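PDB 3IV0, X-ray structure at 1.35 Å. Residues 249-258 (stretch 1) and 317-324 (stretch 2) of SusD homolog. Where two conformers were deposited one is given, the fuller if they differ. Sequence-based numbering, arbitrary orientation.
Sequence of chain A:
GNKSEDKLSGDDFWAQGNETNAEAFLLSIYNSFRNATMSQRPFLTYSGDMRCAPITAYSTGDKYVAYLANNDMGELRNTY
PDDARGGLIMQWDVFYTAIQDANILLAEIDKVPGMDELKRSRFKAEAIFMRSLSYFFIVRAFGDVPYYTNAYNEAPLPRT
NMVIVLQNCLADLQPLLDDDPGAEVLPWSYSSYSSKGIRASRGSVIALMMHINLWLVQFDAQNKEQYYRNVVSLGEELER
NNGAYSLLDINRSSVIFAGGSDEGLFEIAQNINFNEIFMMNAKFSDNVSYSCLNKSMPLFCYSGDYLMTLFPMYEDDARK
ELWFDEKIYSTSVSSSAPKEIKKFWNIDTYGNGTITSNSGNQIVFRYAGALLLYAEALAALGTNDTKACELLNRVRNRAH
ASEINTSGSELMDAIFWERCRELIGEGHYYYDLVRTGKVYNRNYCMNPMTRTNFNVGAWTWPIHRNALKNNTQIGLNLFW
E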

ATOM      1  N   ASP A 249      11.051   2.270  18.401  0.50 13.07           N
ATOM      2  CA  ASP A 249      11.928   3.428  18.440  0.50 12.14           C
ATOM      3  C   ASP A 249      12.393   3.773  17.044  0.50 12.89           C
ATOM      4  O   ASP A 249      12.639   2.902  16.226  0.50 13.25           O
ATOM      5  CB  ASP A 249      13.139   3.154  19.333  0.50 15.27           C
ATOM      6  CG  ASP A 249      12.793   3.149  20.804  0.50 15.98           C
ATOM      7  OD1 ASP A 249      11.639   3.456  21.154  0.50 17.75           O
ATOM      8  OD2 ASP A 249      13.692   2.835  21.621  0.50 20.91           O
ATOM      9  N   ILE A 250      12.511   5.060  16.758  1.00 12.43           N
ATOM     10  CA  ILE A 250      12.926   5.492  15.442  1.00 12.34           C
ATOM     11  C   ILE A 250      14.318   5.012  15.064  1.00 12.78           C
ATOM     12  O   ILE A 250      14.601   4.791  13.889  1.00 14.19           O
ATOM     13  CB  ILE A 250      12.774   7.026  15.287  1.00 12.93           C
ATOM     14  CG1 ILE A 250      12.808   7.441  13.807  1.00 15.97           C
ATOM     15  CG2 ILE A 250      13.826   7.771  16.131  1.00 13.49           C
ATOM     16  CD1 ILE A 250      11.539   7.065  12.977  1.00 16.17           C
ATOM     17  N   ASN A 251      15.208   4.870  16.036  0.60 14.13           N
ATOM     18  CA  ASN A 251      16.530   4.314  15.728  0.60 14.90           C
ATOM     19  C   ASN A 251      16.491   2.819  15.387  0.60 15.27           C
ATOM     20  O   ASN A 251      17.499   2.273  14.930  0.60 14.32           O
ATOM     21  CB  ASN A 251      17.505   4.543  16.870  0.60 15.78           C
ATOM     22  CG  ASN A 251      16.922   4.151  18.192  0.60 13.54           C
ATOM     23  OD1 ASN A 251      16.048   4.848  18.709  0.60 23.74           O
ATOM     24  ND2 ASN A 251      17.356   3.032  18.741  0.60 21.20           N
ATOM     25  N   ARG A 252      15.343   2.160  15.613  0.70 13.86           N
ATOM     26  CA  ARG A 252      15.141   0.773  15.201  0.70 15.26           C
ATOM     27  C   ARG A 252      14.307   0.695  13.940  0.70 13.25           C
ATOM     28  O   ARG A 252      13.635  -0.309  13.692  0.70 13.63           O
ATOM     29  CB  ARG A 252      14.477  -0.027  16.328  0.70 16.23           C
ATOM     30  CG  ARG A 252      15.264  -0.062  17.626  0.70 20.55           C
ATOM     31  CD  ARG A 252      14.520  -0.915  18.638  0.70 27.89           C
ATOM     32  NE  ARG A 252      14.522  -2.332  18.279  0.70 30.91           N
ATOM     33  CZ  ARG A 252      13.502  -3.172  18.458  0.70 21.44           C
ATOM     34  NH1 ARG A 252      12.360  -2.783  19.002  0.70 19.32           N
ATOM     35  NH2 ARG A 252      13.653  -4.447  18.102  0.70 30.12           N
ATOM     36  N   SER A 253      14.339   1.747  13.131  1.00 12.75           N
ATOM     37  CA  SER A 253      13.588   1.748  11.878  1.00 13.81           C
ATOM     38  C   SER A 253      13.868   0.533  11.003  1.00 12.98           C
ATOM     39  O   SER A 253      12.942   0.008  10.365  1.00 13.69           O
ATOM     40  CB  SER A 253      13.934   2.985  11.035  1.00 13.94           C
ATOM     41  OG  SER A 253      13.331   4.127  11.519  1.00 16.92           O
ATOM     42  N   SER A 254      15.104   0.050  10.947  1.00 13.38           N
ATOM     43  CA  SER A 254      15.430  -1.081  10.085  1.00 15.30           C
ATOM     44  C   SER A 254      14.674  -2.331  10.513  1.00 14.54           C
ATOM     45  O   SER A 254      14.404  -3.207   9.684  1.00 14.74           O
ATOM     46  CB  SER A 254      16.927  -1.343  10.082  1.00 14.77           C
ATOM     47  OG  SER A 254      17.379  -1.889  11.294  1.00 17.14           O
ATOM     48  N   VAL A 255      14.335  -2.433  11.790  1.00 12.14           N
ATOM     49  CA  VAL A 255      13.576  -3.578  12.301  1.00 12.14           C
ATOM     50  C   VAL A 255      12.111  -3.534  11.814  1.00 11.00           C
ATOM     51  O   VAL A 255      11.527  -4.538  11.442  1.00 11.99           O
ATOM     52  CB  VAL A 255      13.616  -3.613  13.833  1.00 12.35           C
ATOM     53  CG1 VAL A 255      12.760  -4.753  14.387  1.00 14.60           C
ATOM     54  CG2 VAL A 255      15.064  -3.719  14.344  1.00 14.35           C
ATOM     55  N   ILE A 256      11.538  -2.337  11.746  1.00 10.76           N
ATOM     56  CA  ILE A 256      10.223  -2.167  11.116  1.00 11.96           C
ATOM     57  C   ILE A 256      10.253  -2.659   9.684  1.00 10.98           C
ATOM     58  O   ILE A 256       9.439  -3.483   9.252  1.00 11.62           O
ATOM     59  CB  ILE A 256       9.727  -0.710  11.116  1.00 11.83           C
ATOM     60  CG1 ILE A 256       9.729  -0.102  12.514  1.00 13.49           C
ATOM     61  CG2 ILE A 256       8.332  -0.648  10.455  1.00 13.12           C
ATOM     62  CD1 ILE A 256       9.443   1.427  12.544  1.00 15.89           C
ATOM     63  N   PHE A 257      11.223  -2.166   8.919  1.00 11.48           N
ATOM     64  CA  PHE A 257      11.253  -2.432   7.493  1.00 10.80           C
ATOM     65  C   PHE A 257      11.815  -3.778   7.074  1.00 11.87           C
ATOM     66  O   PHE A 257      11.595  -4.217   5.933  1.00 13.02           O
ATOM     67  CB  PHE A 257      11.821  -1.223   6.736  1.00 11.25           C
ATOM     68  CG  PHE A 257      11.042   0.015   7.029  1.00 11.84           C
ATOM     69  CD1 PHE A 257       9.692   0.079   6.677  1.00 13.92           C
ATOM     70  CD2 PHE A 257      11.570   1.039   7.779  1.00 12.51           C
ATOM     71  CE1 PHE A 257       8.934   1.181   7.006  1.00 12.33           C
ATOM     72  CE2 PHE A 257      10.778   2.146   8.118  1.00 13.08           C
ATOM     73  CZ  PHE A 257       9.459   2.172   7.747  1.00 13.24           C
ATOM     74  N   ALA A 258      12.433  -4.510   8.005  1.00 11.91           N
ATOM     75  CA  ALA A 258      12.822  -5.880   7.751  1.00 10.93           C
ATOM     76  C   ALA A 258      11.579  -6.747   7.626  1.00 12.23           C
ATOM     77  O   ALA A 258      11.582  -7.765   6.916  1.00 13.03           O
ATOM     78  CB  ALA A 258      13.675  -6.403   8.892  1.00 13.77           C
ATOM     79  N   ASP A 317      13.225  16.678  13.796  1.00 11.83           N
ATOM     80  CA  ASP A 317      12.545  15.482  13.267  1.00 12.26           C
ATOM     81  C   ASP A 317      13.631  14.465  12.963  1.00 12.94           C
ATOM     82  O   ASP A 317      14.395  14.644  12.009  1.00 12.90           O
ATOM     83  CB  ASP A 317      11.791  15.820  11.998  1.00 11.82           C
ATOM     84  CG  ASP A 317      10.904  14.685  11.499  1.00 11.35           C
ATOM     85  OD1 ASP A 317      11.239  13.502  11.781  1.00 12.31           O
ATOM     86  OD2 ASP A 317       9.897  14.972  10.832  1.00 13.04           O
ATOM     87  N   ALA A 318      13.702  13.422  13.774  1.00 12.28           N
ATOM     88  CA  ALA A 318      14.754  12.427  13.643  1.00 11.28           C
ATOM     89  C   ALA A 318      14.720  11.688  12.294  1.00 12.19           C
ATOM     90  O   ALA A 318      15.728  11.087  11.884  1.00 12.85           O
ATOM     91  CB  ALA A 318      14.704  11.476  14.771  1.00 13.42           C
ATOM     92  N   ARG A 319      13.575  11.701  11.603  1.00 11.16           N
ATOM     93  CA  ARG A 319      13.529  11.082  10.296  1.00 10.91           C
ATOM     94  C   ARG A 319      14.484  11.758   9.338  1.00 12.09           C
ATOM     95  O   ARG A 319      14.984  11.135   8.397  1.00 13.06           O
ATOM     96  CB  ARG A 319      12.091  11.087   9.743  1.00 11.54           C
ATOM     97  CG  ARG A 319      11.149  10.180  10.550  1.00 13.38           C
ATOM     98  CD  ARG A 319       9.661  10.403  10.262  1.00 12.71           C
ATOM     99  NE  ARG A 319       9.229  11.710  10.761  1.00 12.81           N
ATOM    100  CZ  ARG A 319       7.983  12.061  11.046  1.00 11.62           C
ATOM    101  NH1 ARG A 319       6.981  11.188  10.952  1.00 12.13           N
ATOM    102  NH2 ARG A 319       7.705  13.289  11.434  1.00 12.09           N
ATOM    103  N   LYS A 320      14.751  13.045   9.559  1.00 12.26           N
ATOM    104  CA  LYS A 320      15.686  13.740   8.670  1.00 13.06           C
ATOM    105  C   LYS A 320      17.053  13.064   8.653  1.00 12.13           C
ATOM    106  O   LYS A 320      17.579  12.767   7.588  1.00 15.12           O
ATOM    107  CB  LYS A 320      15.835  15.214   9.076  1.00 13.47           C
ATOM    108  CG  LYS A 320      14.618  16.042   8.829  1.00 12.94           C
ATOM    109  CD  LYS A 320      14.893  17.552   8.984  1.00 13.50           C
ATOM    110  CE  LYS A 320      15.235  17.948  10.400  1.00 13.16           C
ATOM    111  NZ  LYS A 320      15.389  19.452  10.559  1.00 12.63           N
ATOM    112  N   GLU A 321      17.605  12.818   9.824  1.00 13.25           N
ATOM    113  CA  GLU A 321      18.930  12.241   9.974  1.00 14.85           C
ATOM    114  C   GLU A 321      18.945  10.741   9.690  1.00 16.87           C
ATOM    115  O   GLU A 321      19.935  10.180   9.185  1.00 15.29           O
ATOM    116  CB  GLU A 321      19.445  12.475  11.390  1.00 15.42           C
ATOM    117  CG  GLU A 321      19.873  13.865  11.730  1.00 18.51           C
ATOM    118  CD  GLU A 321      18.735  14.829  12.046  1.00 19.82           C
ATOM    119  OE1 GLU A 321      17.637  14.406  12.461  1.00 15.70           O
ATOM    120  OE2 GLU A 321      18.954  16.063  11.894  1.00 18.93           O
ATOM    121  N   LEU A 322      17.865  10.056  10.040  1.00 13.84           N
ATOM    122  CA  LEU A 322      17.909   8.597   9.986  1.00 13.67           C
ATOM    123  C   LEU A 322      17.442   8.031   8.672  1.00 11.57           C
ATOM    124  O   LEU A 322      17.812   6.903   8.345  1.00 14.64           O
ATOM    125  CB  LEU A 322      17.090   7.993  11.118  1.00 12.53           C
ATOM    126  CG  LEU A 322      17.633   8.217  12.515  1.00 14.74           C
ATOM    127  CD1 LEU A 322      16.624   7.875  13.585  1.00 17.45           C
ATOM    128  CD2 LEU A 322      18.912   7.379  12.754  1.00 21.23           C
ATOM    129  N   TRP A 323      16.628   8.761   7.945  1.00 11.23           N
ATOM    130  CA  TRP A 323      16.045   8.228   6.720  1.00 11.33           C
ATOM    131  C   TRP A 323      16.651   8.808   5.465  1.00 11.83           C
ATOM    132  O   TRP A 323      16.461   8.259   4.386  1.00 12.99           O
ATOM    133  CB  TRP A 323      14.540   8.424   6.706  1.00 10.87           C
ATOM    134  CG  TRP A 323      13.808   7.606   7.707  1.00 10.53           C
ATOM    135  CD1 TRP A 323      14.319   6.671   8.523  1.00 11.09           C
ATOM    136  CD2 TRP A 323      12.387   7.606   7.915  1.00 10.65           C
ATOM    137  NE1 TRP A 323      13.312   6.108   9.288  1.00 11.73           N
ATOM    138  CE2 TRP A 323      12.120   6.671   8.923  1.00 11.22           C
ATOM    139  CE3 TRP A 323      11.331   8.329   7.369  1.00 10.89           C
ATOM    140  CZ2 TRP A 323      10.828   6.414   9.364  1.00 12.60           C
ATOM    141  CZ3 TRP A 323      10.048   8.054   7.798  1.00 11.04           C
ATOM    142  CH2 TRP A 323       9.819   7.134   8.807  1.00 11.91           C
ATOM    143  N   PHE A 324      17.396   9.907   5.595  1.00 13.72           N
ATOM    144  CA  PHE A 324      17.972  10.580   4.447  1.00 13.15           C
ATOM    145  C   PHE A 324      19.458  10.790   4.679  1.00 16.37           C
ATOM    146  O   PHE A 324      19.932  10.803   5.821  1.00 17.02           O
ATOM    147  CB  PHE A 324      17.298  11.933   4.173  1.00 13.70           C
ATOM    148  CG  PHE A 324      15.836  11.823   3.909  1.00 13.41           C
ATOM    149  CD1 PHE A 324      14.941  11.819   4.961  1.00 13.26           C
ATOM    150  CD2 PHE A 324      15.357  11.760   2.611  1.00 14.06           C
ATOM    151  CE1 PHE A 324      13.594  11.690   4.728  1.00 15.17           C
ATOM    152  CE2 PHE A 324      13.972  11.635   2.373  1.00 14.32           C
ATOM    153  CZ  PHE A 324      13.110  11.621   3.437  1.00 14.23           C
TER

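A single hydrogen bond joins the two stretches, and its acceptor is itself a donor: the hydroxyl of Ser-253 sits in a relay running from an indole to a main-chain carbonyl. Trp-323 NE1 lies 3.0 Å from Ser-253 OG with an N-H...O angle of 169°, close to linear, and OG lies near the indole plane at the ring edge, where the N-H points. Ser-253 OG in turn donates to Ile-250 O at 2.8 Å. Because Ile-250 O also accepts from Ser-253 N at 3.1 Å, the carbonyl receives two bonds from one residue, and the m rotamer of Ser-253 (chi1 -76°) places the hydroxyl between carbonyl and indole. Serine suits this buried position: it is small, and its hydroxyl can accept and donate at once, so the indole N-H is not left unpaired.

The apolar part of the contact centres on Ile-250, whose CA-to-CB bond points toward stretch 2 and which has 84 Å² covered, the largest share of any residue here, in a contact burying 279 Å² over both sides. Ile-250 CG2 lies 4.0 Å from Ala-318 CB and 3.8 Å from Leu-322 CD1, two residues one helical turn apart, as the bond from Leu-322 N to Ala-318 O (3.0 Å) confirms. Ile-250 CG1 also lies 3.8 Å from Leu-322 CD1. Ile-250 CD1 lies 3.7 Å from Trp-323 CZ2 and 4.0 Å from Arg-319 CG. The branched aliphatic side chain of Ile-250 thus offers several methyl and methylene carbons to Ala-318, Arg-319, Leu-322 and Trp-323, which suits its buried place. Ala-318 CA and Ile-250 CA are 7.4 Å apart, and the alanine CB points toward stretch 1.

Leu-322 also packs against backbone: its CD1 is 3.7 Å from Ile-250 O. Trp-323 begins sideways at CA-to-CB, but its long side chain brings the indole nearer, and the residue has 63 Å² covered. Beyond it, Phe-257 CE2 lies 4.4 Å from Trp-323 CZ2, a looser apolar contact in which CZ2 meets the phenyl edge near its plane.

Arg-319 contributes aliphatic carbon to the contact while its guanidinium pairs with Asp-317 and is also hydrogen-bonded elsewhere in the structure. Arg-319 NE bonds to Asp-317 OD1 at 2.9 Å (160°) and Arg-319 NH2 to Asp-317 OD2 at 2.8 Å (153°), a two-pronged salt bridge. Asp-317 also caps the helix, accepting from Arg-319 N through OD1 at 3.0 Å. One carboxylate therefore both caps the helix and pairs with the guanidinium of the buried Arg-319, whose CG lies beside Ile-250 CD1, 4.0 Å away.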